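Local coordinates for endo-beta-mannanase (PDB 7BOB), which probably releases mannose units from beta-1,4-linked mannan chains as a homotrimeric exo-beta-1,4-mannosidase of glycoside hydrolase family 5, at residues A[497-501]-A[515-520]; A[411-416]-A[557-563]. One frame throughout, in Å; residues are numbered along the deposited sequence.

Interaction 1: A[497-501]-A[515-520]; sequences AATPA and FLRGMR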
loop_
_atom_site.group_PDB
_atom_site.type_symbol
_atom_site.label_atom_id
_atom_site.label_comp_id
_atom_site.label_asym_id
_atom_site.label_seq_id
_atom_site.Cartn_x
_atom_site.Cartn_y
_atom_site.Cartn_z
ATOM N N ALA A 497 2.784 -23.648 -15.275
ATOM C CA ALA A 497 2.363 -22.255 -15.425
ATOM C C ALA A 497 0.936 -22.052 -14.915
ATOM O O ALA A 497 0.044 -22.878 -15.146
ATOM C CB ALA A 497 2.460 -21.828 -16.893
ATOM N N ALA A 498 0.715 -20.918 -14.256
ATOM C CA ALA A 498 -0.568 -20.613 -13.634
ATOM C C ALA A 498 -1.551 -20.030 -14.639
ATOM O O ALA A 498 -2.228 -19.042 -14.352
ATOM C CB ALA A 498 -0.376 -19.642 -12.470
ATOM N N THR A 499 -1.644 -20.654 -15.810
ATOM C CA THR A 499 -2.570 -20.233 -16.847
ATOM C C THR A 499 -3.943 -20.845 -16.601
ATOM O O THR A 499 -4.061 -21.861 -15.911
ATOM C CB THR A 499 -2.036 -20.655 -18.214
ATOM O OG1 THR A 499 -1.832 -22.078 -18.226
ATOM C CG2 THR A 499 -0.743 -19.932 -18.510
ATOM N N PRO A 500 -5.000 -20.254 -17.167
ATOM C CA PRO A 500 -6.363 -20.698 -16.828
ATOM C C PRO A 500 -6.606 -22.166 -17.144
ATOM O O PRO A 500 -6.067 -22.725 -18.103
ATOM C CB PRO A 500 -7.251 -19.794 -17.686
ATOM C CG PRO A 500 -6.475 -18.550 -17.822
ATOM C CD PRO A 500 -5.016 -18.994 -17.934
ATOM N N ALA A 501 -7.418 -22.800 -16.310
ATOM C CA ALA A 501 -7.849 -24.166 -16.538
ATOM C C ALA A 501 -9.295 -24.116 -17.000
ATOM O O ALA A 501 -10.142 -23.511 -16.329
ATOM C CB ALA A 501 -7.691 -25.020 -15.283
ATOM N N PHE A 515 -5.497 -19.493 -8.767
ATOM C CA PHE A 515 -4.911 -20.685 -8.190
ATOM C C PHE A 515 -4.280 -20.283 -6.876
ATOM O O PHE A 515 -3.829 -19.143 -6.716
ATOM C CB PHE A 515 -3.890 -21.322 -9.166
ATOM C CG PHE A 515 -4.509 -21.695 -10.489
ATOM C CD1 PHE A 515 -4.532 -20.789 -11.537
ATOM C CD2 PHE A 515 -5.138 -22.919 -10.659
ATOM C CE1 PHE A 515 -5.150 -21.106 -12.740
ATOM C CE2 PHE A 515 -5.745 -23.241 -11.859
ATOM C CZ PHE A 515 -5.745 -22.328 -12.904
ATOM N N LEU A 516 -4.281 -21.203 -5.925
ATOM C CA LEU A 516 -3.953 -20.812 -4.562
ATOM C C LEU A 516 -2.500 -20.368 -4.485
ATOM O O LEU A 516 -1.601 -21.049 -4.988
ATOM C CB LEU A 516 -4.221 -21.959 -3.585
ATOM C CG LEU A 516 -4.442 -21.536 -2.126
ATOM C CD1 LEU A 516 -5.802 -20.843 -1.940
ATOM C CD2 LEU A 516 -4.330 -22.741 -1.191
ATOM N N ARG A 517 -2.292 -19.203 -3.869
ATOM C CA ARG A 517 -1.003 -18.535 -3.792
ATOM C C ARG A 517 -0.443 -18.231 -5.175
ATOM O O ARG A 517 0.756 -18.032 -5.319
ATOM C CB ARG A 517 0.014 -19.348 -2.982
ATOM C CG ARG A 517 -0.443 -19.723 -1.582
ATOM C CD ARG A 517 0.698 -20.407 -0.858
ATOM N NE ARG A 517 0.312 -20.941 0.447
ATOM C CZ ARG A 517 0.466 -20.276 1.597
ATOM N NH1 ARG A 517 0.979 -19.044 1.590
ATOM N NH2 ARG A 517 0.107 -20.837 2.757
ATOM N N GLY A 518 -1.295 -18.194 -6.203
ATOM C CA GLY A 518 -0.818 -17.866 -7.527
ATOM C C GLY A 518 -0.035 -18.962 -8.210
ATOM O O GLY A 518 0.556 -18.709 -9.268
ATOM N N MET A 519 -0.004 -20.170 -7.643
ATOM C CA MET A 519 0.786 -21.259 -8.199
ATOM C C MET A 519 -0.118 -22.434 -8.562
ATOM O O MET A 519 -1.138 -22.702 -7.904
ATOM C CB MET A 519 1.860 -21.724 -7.222
ATOM C CG MET A 519 2.926 -20.670 -7.001
ATOM S SD MET A 519 4.320 -21.277 -6.045
ATOM C CE MET A 519 3.585 -21.401 -4.398
ATOM N N ARG A 520 0.278 -23.126 -9.620
ATOM C CA ARG A 520 -0.405 -24.300 -10.109
ATOM C C ARG A 520 0.572 -25.469 -10.126
ATOM O O ARG A 520 1.775 -25.287 -10.335
ATOM C CB ARG A 520 -0.974 -24.028 -11.491
ATOM C CG ARG A 520 -1.997 -25.015 -11.925
ATOM C CD ARG A 520 -2.770 -24.477 -13.081
ATOM N NE ARG A 520 -3.526 -25.545 -13.714
ATOM C CZ ARG A 520 -3.994 -25.484 -14.949
ATOM N NH1 ARG A 520 -3.764 -24.402 -15.692
ATOM N NH2 ARG A 520 -4.683 -26.505 -15.435
HETATM O O HOH W 1 -4.934 -25.508 -18.337
#
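An inverse gamma turn centred on A498 begins the linker 497-501, which joins strands 490-496 and 501-505 of the domain that follows the (beta/alpha)8 barrel and packs against the loop that leads into strand 520-525. The chain enters at A497, whose CB is directed away from the loop; the residue packs on S253 of the second subunit. Its O accepts a weak hydrogen bond from T499 N (2.9 Å), closing the turn. The CB of A498 lies 3.5 Å from G518 O. That carbonyl belongs to a tight turn closed by the bond from M519 N to L516 O (3.2 Å), in which R517 and G518 both have positive phi, values matching a type I' turn. R517 O at this turn accepts a hydrogen bond from N246 of the second subunit, so the contact borders the trimer interface. The CA-to-CB bond of T499 points away, but its backbone O lies 3.4 Å from F515 CE1 and 2.6 Å from R520 NH1, near the guanidinium plane. P500 brings its CA to the edge of the F515 ring, 4.3 Å from CE1, and its O is hydrogen-bonded to a water (3.0 Å) that accepts from R520 NH2 (3.1 Å). The same NH2 forms a salt bridge with D534. A501, where the next strand begins, points its CB toward the loop, where it meets two partners: this CB is 4.1 Å from F515 CZ and lies over one face of the R520 guanidinium, 3.4 Å from NH2.

Interaction 2: A[411-416]-A[557-563]; sequences RRLILA and DVEASFL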
loop_
_atom_site.group_PDB
_atom_site.type_symbol
_atom_site.label_atom_id
_atom_site.label_comp_id
_atom_site.label_asym_id
_atom_site.label_seq_id
_atom_site.Cartn_x
_atom_site.Cartn_y
_atom_site.Cartn_z
ATOM N N ARG A 411 -14.103 -13.530 2.346
ATOM C CA ARG A 411 -14.626 -13.402 0.986
ATOM C C ARG A 411 -15.008 -14.761 0.422
ATOM O O ARG A 411 -16.049 -14.902 -0.232
ATOM C CB ARG A 411 -13.590 -12.753 0.062
ATOM C CG ARG A 411 -13.913 -11.337 -0.371
ATOM C CD ARG A 411 -12.619 -10.559 -0.775
ATOM N NE ARG A 411 -11.780 -11.315 -1.699
ATOM C CZ ARG A 411 -11.984 -11.351 -3.016
ATOM N NH1 ARG A 411 -13.014 -10.658 -3.524
ATOM N NH2 ARG A 411 -11.177 -12.073 -3.815
ATOM N N ARG A 412 -14.165 -15.770 0.654
ATOM C CA ARG A 412 -14.428 -17.104 0.114
ATOM C C ARG A 412 -15.567 -17.777 0.859
ATOM O O ARG A 412 -16.370 -18.508 0.257
ATOM C CB ARG A 412 -13.177 -17.969 0.200
ATOM C CG ARG A 412 -11.991 -17.461 -0.609
ATOM C CD ARG A 412 -10.691 -18.123 -0.136
ATOM N NE ARG A 412 -9.661 -18.122 -1.174
ATOM C CZ ARG A 412 -8.805 -17.117 -1.347
ATOM N NH1 ARG A 412 -8.870 -16.047 -0.539
ATOM N NH2 ARG A 412 -7.885 -17.174 -2.319
ATOM N N LEU A 413 -15.647 -17.545 2.171
ATOM C CA LEU A 413 -16.698 -18.164 2.947
ATOM C C LEU A 413 -18.045 -17.548 2.595
ATOM O O LEU A 413 -19.042 -18.266 2.453
ATOM C CB LEU A 413 -16.385 -18.027 4.437
ATOM C CG LEU A 413 -15.231 -18.872 4.992
ATOM C CD1 LEU A 413 -15.008 -18.558 6.462
ATOM C CD2 LEU A 413 -15.503 -20.345 4.812
ATOM N N ILE A 414 -18.079 -16.226 2.392
ATOM C CA ILE A 414 -19.341 -15.545 2.109
ATOM C C ILE A 414 -19.955 -16.083 0.822
ATOM O O ILE A 414 -21.151 -16.404 0.764
ATOM C CB ILE A 414 -19.124 -14.026 2.037
ATOM C CG1 ILE A 414 -19.003 -13.449 3.453
ATOM C CG2 ILE A 414 -20.246 -13.360 1.244
ATOM C CD1 ILE A 414 -18.505 -12.004 3.504
ATOM N N LEU A 415 -19.132 -16.220 -0.217
ATOM C CA LEU A 415 -19.620 -16.627 -1.528
ATOM C C LEU A 415 -20.002 -18.095 -1.536
ATOM O O LEU A 415 -21.047 -18.469 -2.082
ATOM C CB LEU A 415 -18.552 -16.360 -2.598
ATOM C CG LEU A 415 -19.022 -16.738 -3.998
ATOM C CD1 LEU A 415 -20.086 -15.770 -4.482
ATOM C CD2 LEU A 415 -17.856 -16.775 -4.957
ATOM N N ALA A 416 -19.152 -18.952 -0.966
ATOM C CA ALA A 416 -19.510 -20.361 -0.875
ATOM C C ALA A 416 -20.809 -20.532 -0.098
ATOM O O ALA A 416 -21.689 -21.294 -0.510
ATOM C CB ALA A 416 -18.381 -21.156 -0.225
ATOM N N ASP A 557 -8.362 -22.434 -7.351
ATOM C CA ASP A 557 -8.987 -21.597 -6.329
ATOM C C ASP A 557 -10.380 -21.217 -6.816
ATOM O O ASP A 557 -10.592 -20.151 -7.405
ATOM C CB ASP A 557 -8.127 -20.375 -6.033
ATOM C CG ASP A 557 -8.559 -19.656 -4.781
ATOM O OD1 ASP A 557 -9.733 -19.841 -4.355
ATOM O OD2 ASP A 557 -7.741 -18.890 -4.238
ATOM N N VAL A 558 -11.348 -22.094 -6.520
ATOM C CA VAL A 558 -12.710 -21.967 -7.049
ATOM C C VAL A 558 -13.317 -20.621 -6.664
ATOM O O VAL A 558 -13.732 -19.825 -7.519
ATOM C CB VAL A 558 -13.576 -23.141 -6.554
ATOM C CG1 VAL A 558 -15.028 -23.013 -7.023
ATOM C CG2 VAL A 558 -12.969 -24.463 -7.009
ATOM N N GLU A 559 -13.370 -20.344 -5.362
ATOM C CA GLU A 559 -14.057 -19.145 -4.914
ATOM C C GLU A 559 -13.389 -17.886 -5.441
ATOM O O GLU A 559 -14.078 -16.939 -5.841
ATOM C CB GLU A 559 -14.140 -19.134 -3.391
ATOM C CG GLU A 559 -15.145 -20.156 -2.859
ATOM C CD GLU A 559 -14.554 -21.558 -2.803
ATOM O OE1 GLU A 559 -13.331 -21.711 -3.012
ATOM O OE2 GLU A 559 -15.312 -22.494 -2.525
ATOM N N ALA A 560 -12.051 -17.863 -5.474
ATOM C CA ALA A 560 -11.359 -16.703 -6.017
ATOM C C ALA A 560 -11.678 -16.538 -7.498
ATOM O O ALA A 560 -12.002 -15.432 -7.952
ATOM C CB ALA A 560 -9.846 -16.823 -5.793
ATOM N N SER A 561 -11.586 -17.633 -8.269
ATOM C CA SER A 561 -11.936 -17.576 -9.688
ATOM C C SER A 561 -13.336 -17.015 -9.894
ATOM O O SER A 561 -13.537 -16.105 -10.704
ATOM C CB SER A 561 -11.816 -18.959 -10.345
ATOM O OG SER A 561 -10.622 -19.643 -10.001
ATOM N N PHE A 562 -14.310 -17.555 -9.176
ATOM C CA PHE A 562 -15.659 -17.011 -9.270
ATOM C C PHE A 562 -15.690 -15.526 -8.898
ATOM O O PHE A 562 -16.313 -14.711 -9.596
ATOM C CB PHE A 562 -16.592 -17.805 -8.370
ATOM C CG PHE A 562 -16.849 -19.216 -8.842
ATOM C CD1 PHE A 562 -16.416 -19.644 -10.097
ATOM C CD2 PHE A 562 -17.558 -20.101 -8.044
ATOM C CE1 PHE A 562 -16.662 -20.912 -10.509
ATOM C CE2 PHE A 562 -17.808 -21.376 -8.455
ATOM C CZ PHE A 562 -17.356 -21.792 -9.702
ATOM N N LEU A 563 -15.005 -15.152 -7.808
ATOM C CA LEU A 563 -14.998 -13.752 -7.392
ATOM C C LEU A 563 -14.312 -12.860 -8.422
ATOM O O LEU A 563 -14.747 -11.720 -8.617
ATOM C CB LEU A 563 -14.343 -13.601 -6.015
ATOM C CG LEU A 563 -15.193 -14.053 -4.813
ATOM C CD1 LEU A 563 -14.342 -14.233 -3.581
ATOM C CD2 LEU A 563 -16.344 -13.113 -4.532
HETATM O O HOH W 2 -10.797 -13.098 -6.756
#
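Two helices crossing steeply meet over a small patch, and the polar groups at its margin must find partners there. Helices 411-416 and 558-563, both in the domain after the (beta/alpha)8 barrel, do so at 80°, with axes 9.3 Å apart and R412 and E559 at the crossing. D557, the N-cap of the second helix, is the chief polar residue. Its OD1 accepts from A560 N (3.2 Å), a capping bond, while its OD2 receives R412 NH2 in a salt bridge (2.6 Å). The other terminal nitrogen of R412, NH1, is paired with E408 of its own helix, so the guanidinium spans two carboxylates. D557 O is equally well used, accepting from both S561 N (2.8 Å) and S561 OG (2.6 Å). A water completes the links on another flank, accepting from R411 NH2 (3.1 Å) and donating to A560 O (2.9 Å). E559 lays its CB against R412 CG (3.9 Å), but its carboxylate is served by Y580 and H473, both meeting OE2, and makes no ion pair with R412. Among apolar side chains, L415 CD2 reaches F562 CB and L563 CG, both at 3.8 Å. Separately, L563 CD1 sits over one face of the R411 guanidinium, 3.8 Å from CZ. R412, A416 and E559 touch T448 of strand 444-448 in the domain's mixed sheet, whereas L413 and I414 face barrel helix 258-272. The chemistry implies joining by leucine packing, a water bridge and a single aspartate that serves both as helix cap and ion-pair partner.

In the fold
Both contacts lie in the domain after the barrel, their centres about 15 Å apart, each partly buried. Interaction 2 is the more central, about 18 Å from the middle of the chain; it joins two helices and no other subunit touches it. Interaction 1, about 31 Å out, joins two loops between strands beside the second subunit. Helix packing, a cap and a cross-segment salt bridge mark interaction 2; backbone carbonyls against an aromatic ring and an arginine, without such a bridge, mark interaction 1. In both, a water links an arginine to a carbonyl. They abut where L516 CD1 lies 3.6 Å from D557 OD2, so 515-520, part of interaction 1, also touches interaction 2.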